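Local structure of endoglucanase (Thermotoga maritima, 1VHO) at residues A66-V78 with V147-A159. The protein is probably a metal-dependent aminopeptidase of the M42 family, whose members bind two divalent metal cations per subunit. Residues are numbered along the deposited sequence; the frame is centred on the assembly and turned at random.
Sequences AHVDEIGFVVSKV and VRVGDIAVIDQTA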
# COMPACT_ATOMS: atom_id res chain seq x y z
N ALA A 66 1.45 2.10 7.42
CA ALA A 66 0.99 1.80 6.04
C ALA A 66 1.48 0.40 5.63
O ALA A 66 2.53 -0.02 6.13
CB ALA A 66 1.55 2.84 5.07
N HIS A 67 0.70 -0.31 4.84
CA HIS A 67 1.14 -1.63 4.34
C HIS A 67 2.03 -1.37 3.10
O HIS A 67 1.89 -0.31 2.45
CB HIS A 67 -0.06 -2.45 3.88
CG HIS A 67 -1.06 -2.83 4.91
ND1 HIS A 67 -0.91 -3.96 5.70
CD2 HIS A 67 -2.24 -2.25 5.27
CE1 HIS A 67 -1.95 -4.06 6.50
NE2 HIS A 67 -2.76 -3.05 6.26
N VAL A 68 2.83 -2.35 2.69
CA VAL A 68 3.72 -2.11 1.55
C VAL A 68 3.59 -3.13 0.42
O VAL A 68 4.08 -2.82 -0.68
CB VAL A 68 5.22 -2.07 1.92
CG1 VAL A 68 5.55 -1.07 3.02
CG2 VAL A 68 5.73 -3.43 2.33
N ASP A 69 3.00 -4.30 0.70
CA ASP A 69 2.95 -5.33 -0.33
C ASP A 69 1.95 -5.14 -1.43
O ASP A 69 1.14 -4.19 -1.51
CB ASP A 69 2.77 -6.73 0.35
CG ASP A 69 1.38 -6.97 0.90
OD1 ASP A 69 0.61 -5.99 1.07
OD2 ASP A 69 0.96 -8.11 1.22
N GLU A 70 1.98 -6.09 -2.37
CA GLU A 70 1.06 -6.13 -3.49
C GLU A 70 0.74 -7.61 -3.77
O GLU A 70 1.45 -8.50 -3.31
CB GLU A 70 1.63 -5.53 -4.79
CG GLU A 70 2.90 -6.32 -5.29
CD GLU A 70 3.61 -5.43 -6.32
OE1 GLU A 70 3.23 -5.46 -7.52
OE2 GLU A 70 4.54 -4.69 -5.96
N ILE A 71 -0.25 -7.83 -4.60
CA ILE A 71 -0.59 -9.22 -4.92
C ILE A 71 0.50 -9.84 -5.78
O ILE A 71 1.26 -9.21 -6.53
CB ILE A 71 -1.96 -9.33 -5.59
CG1 ILE A 71 -1.95 -8.72 -6.97
CG2 ILE A 71 -3.04 -8.68 -4.70
CD1 ILE A 71 -2.24 -9.77 -8.05
N GLY A 72 0.59 -11.16 -5.61
CA GLY A 72 1.57 -11.91 -6.37
C GLY A 72 1.04 -13.36 -6.52
O GLY A 72 0.02 -13.74 -5.90
N PHE A 73 1.71 -14.08 -7.37
CA PHE A 73 1.38 -15.49 -7.64
C PHE A 73 2.67 -16.31 -7.64
O PHE A 73 3.76 -15.80 -7.92
CB PHE A 73 0.77 -15.65 -9.07
CG PHE A 73 -0.41 -14.80 -9.35
CD1 PHE A 73 -1.69 -15.22 -9.09
CD2 PHE A 73 -0.23 -13.53 -9.92
CE1 PHE A 73 -2.80 -14.41 -9.36
CE2 PHE A 73 -1.33 -12.71 -10.15
CZ PHE A 73 -2.62 -13.15 -9.90
N VAL A 74 2.53 -17.59 -7.33
CA VAL A 74 3.68 -18.49 -7.39
C VAL A 74 3.37 -19.59 -8.40
O VAL A 74 2.19 -20.00 -8.49
CB VAL A 74 3.99 -19.09 -5.99
CG1 VAL A 74 2.79 -19.84 -5.43
CG2 VAL A 74 5.21 -19.98 -6.10
N VAL A 75 4.34 -20.03 -9.17
CA VAL A 75 4.09 -21.13 -10.11
C VAL A 75 3.97 -22.40 -9.21
O VAL A 75 4.92 -22.66 -8.46
CB VAL A 75 5.24 -21.30 -11.10
CG1 VAL A 75 5.08 -22.56 -11.93
CG2 VAL A 75 5.28 -20.06 -12.03
N SER A 76 2.82 -23.02 -9.20
CA SER A 76 2.67 -24.19 -8.32
C SER A 76 2.82 -25.50 -9.07
O SER A 76 3.07 -26.53 -8.46
CB SER A 76 1.27 -24.13 -7.68
OG SER A 76 0.33 -24.03 -8.73
N LYS A 77 2.67 -25.46 -10.39
CA LYS A 77 2.73 -26.69 -11.16
C LYS A 77 3.07 -26.41 -12.61
O LYS A 77 2.60 -25.41 -13.16
CB LYS A 77 1.32 -27.31 -11.07
CG LYS A 77 1.09 -28.59 -11.83
CD LYS A 77 -0.26 -29.23 -11.47
CE LYS A 77 -1.40 -28.31 -11.86
NZ LYS A 77 -2.68 -29.03 -12.09
N VAL A 78 3.96 -27.24 -13.15
CA VAL A 78 4.33 -27.10 -14.55
C VAL A 78 3.94 -28.41 -15.26
O VAL A 78 4.62 -29.40 -15.02
CB VAL A 78 5.81 -26.78 -14.76
CG1 VAL A 78 6.24 -27.00 -16.21
CG2 VAL A 78 6.11 -25.34 -14.35
N VAL A 147 10.48 -21.44 -16.82
CA VAL A 147 9.71 -20.93 -15.71
C VAL A 147 9.71 -22.17 -14.79
O VAL A 147 9.76 -23.27 -15.40
CB VAL A 147 8.35 -20.39 -16.07
CG1 VAL A 147 7.35 -20.51 -14.93
CG2 VAL A 147 8.41 -18.91 -16.48
N ARG A 148 9.87 -22.04 -13.50
CA ARG A 148 9.90 -23.23 -12.65
C ARG A 148 8.94 -23.10 -11.48
O ARG A 148 8.57 -22.00 -11.06
CB ARG A 148 11.28 -23.43 -12.02
CG ARG A 148 12.43 -23.78 -12.93
CD ARG A 148 13.66 -22.97 -12.56
NE ARG A 148 14.11 -23.11 -11.18
CZ ARG A 148 14.41 -22.13 -10.34
NH1 ARG A 148 14.32 -20.85 -10.68
NH2 ARG A 148 14.84 -22.40 -9.11
N VAL A 149 8.64 -24.26 -10.89
CA VAL A 149 7.79 -24.28 -9.70
C VAL A 149 8.49 -23.37 -8.69
O VAL A 149 9.71 -23.48 -8.58
CB VAL A 149 7.61 -25.71 -9.18
CG1 VAL A 149 7.09 -25.72 -7.75
CG2 VAL A 149 6.58 -26.43 -10.09
N GLY A 150 7.77 -22.46 -8.03
CA GLY A 150 8.46 -21.59 -7.07
C GLY A 150 8.74 -20.19 -7.63
O GLY A 150 8.99 -19.27 -6.83
N ASP A 151 8.62 -20.01 -8.94
CA ASP A 151 8.87 -18.67 -9.52
C ASP A 151 7.70 -17.76 -9.11
O ASP A 151 6.57 -18.23 -9.04
CB ASP A 151 9.05 -18.74 -11.03
CG ASP A 151 10.46 -19.26 -11.39
OD1 ASP A 151 11.38 -19.25 -10.56
OD2 ASP A 151 10.63 -19.71 -12.52
N ILE A 152 8.00 -16.48 -8.90
CA ILE A 152 6.96 -15.55 -8.42
C ILE A 152 6.58 -14.56 -9.53
O ILE A 152 7.44 -14.02 -10.19
CB ILE A 152 7.50 -14.77 -7.22
CG1 ILE A 152 7.77 -15.71 -6.00
CG2 ILE A 152 6.56 -13.63 -6.80
CD1 ILE A 152 6.51 -16.38 -5.49
N ALA A 153 5.29 -14.31 -9.66
CA ALA A 153 4.79 -13.38 -10.67
C ALA A 153 4.06 -12.22 -10.01
O ALA A 153 3.53 -12.39 -8.92
CB ALA A 153 3.75 -14.11 -11.55
N VAL A 154 4.13 -11.03 -10.62
CA VAL A 154 3.35 -9.91 -10.12
C VAL A 154 2.64 -9.33 -11.36
O VAL A 154 2.95 -9.72 -12.49
CB VAL A 154 4.21 -8.82 -9.47
CG1 VAL A 154 4.87 -9.36 -8.17
CG2 VAL A 154 5.29 -8.38 -10.45
N ILE A 155 1.75 -8.38 -11.16
CA ILE A 155 1.07 -7.73 -12.29
C ILE A 155 2.08 -6.90 -13.07
O ILE A 155 2.95 -6.21 -12.52
CB ILE A 155 -0.02 -6.79 -11.71
CG1 ILE A 155 -1.16 -7.64 -11.16
CG2 ILE A 155 -0.54 -5.82 -12.78
CD1 ILE A 155 -1.86 -8.45 -12.19
N ASP A 156 2.04 -7.01 -14.41
CA ASP A 156 2.99 -6.27 -15.24
C ASP A 156 2.29 -4.98 -15.72
O ASP A 156 1.53 -5.05 -16.66
CB ASP A 156 3.42 -7.12 -16.43
CG ASP A 156 4.45 -6.51 -17.33
OD1 ASP A 156 5.09 -5.47 -17.01
OD2 ASP A 156 4.65 -7.02 -18.46
N GLN A 157 2.48 -3.91 -14.98
CA GLN A 157 1.84 -2.63 -15.30
C GLN A 157 2.83 -1.48 -15.08
O GLN A 157 3.44 -1.41 -14.00
CB GLN A 157 0.68 -2.36 -14.33
CG GLN A 157 -0.11 -1.05 -14.59
CD GLN A 157 -0.92 -1.14 -15.86
OE1 GLN A 157 -1.46 -2.17 -16.25
NE2 GLN A 157 -1.11 -0.02 -16.61
N THR A 158 2.87 -0.61 -16.07
CA THR A 158 3.76 0.58 -15.96
C THR A 158 2.85 1.75 -15.57
O THR A 158 1.85 1.99 -16.26
CB THR A 158 4.42 0.81 -17.31
OG1 THR A 158 5.37 -0.30 -17.50
CG2 THR A 158 5.25 2.10 -17.35
N ALA A 159 3.15 2.43 -14.47
CA ALA A 159 2.27 3.50 -14.03
C ALA A 159 2.27 4.69 -15.01
O ALA A 159 3.30 4.94 -15.67
CB ALA A 159 2.71 3.99 -12.65
O HOH W 1 1.18 -7.25 -8.33
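V75 leans over the type II turn R148–D151, and its isopropyl group packs on the turn's backbone and on V147. Its CB rests 3.4 Å from R148 O. With CG1 anti to the backbone N (chi1 171°), that methyl lies near R148 O and V149 CA, while CG2 turns the other way and meets V147 CG1 at 3.6 Å, with D151 O and CB close by. Cutting this side chain back to an alanine would probably leave V147 CG1 without this apolar mate and open a gap beside the turn. The V75 backbone is held as well: its N donates to D151 O (2.9 Å), and its O accepts G150 N. Further along, F73 and A153 form an antiparallel hydrogen-bonded pair, F73 N lying 2.9 Å from A153 O. These strands are central in the six-stranded antiparallel sheet of the smaller domain of the M42 fold, 73-79 lying between 152-155 and 82-87. V74 and I152 form the adjoining non-hydrogen-bonded pair, their side chains on the face opposite F73 and A153, with V74 CB 3.7 Å from I152 CD1. Where the strands part toward the predicted metal site, a water donates to E70 OE1 and I71 O and accepts from I155 N; G19 N, K169 and R174 also hold the E70 carboxylate.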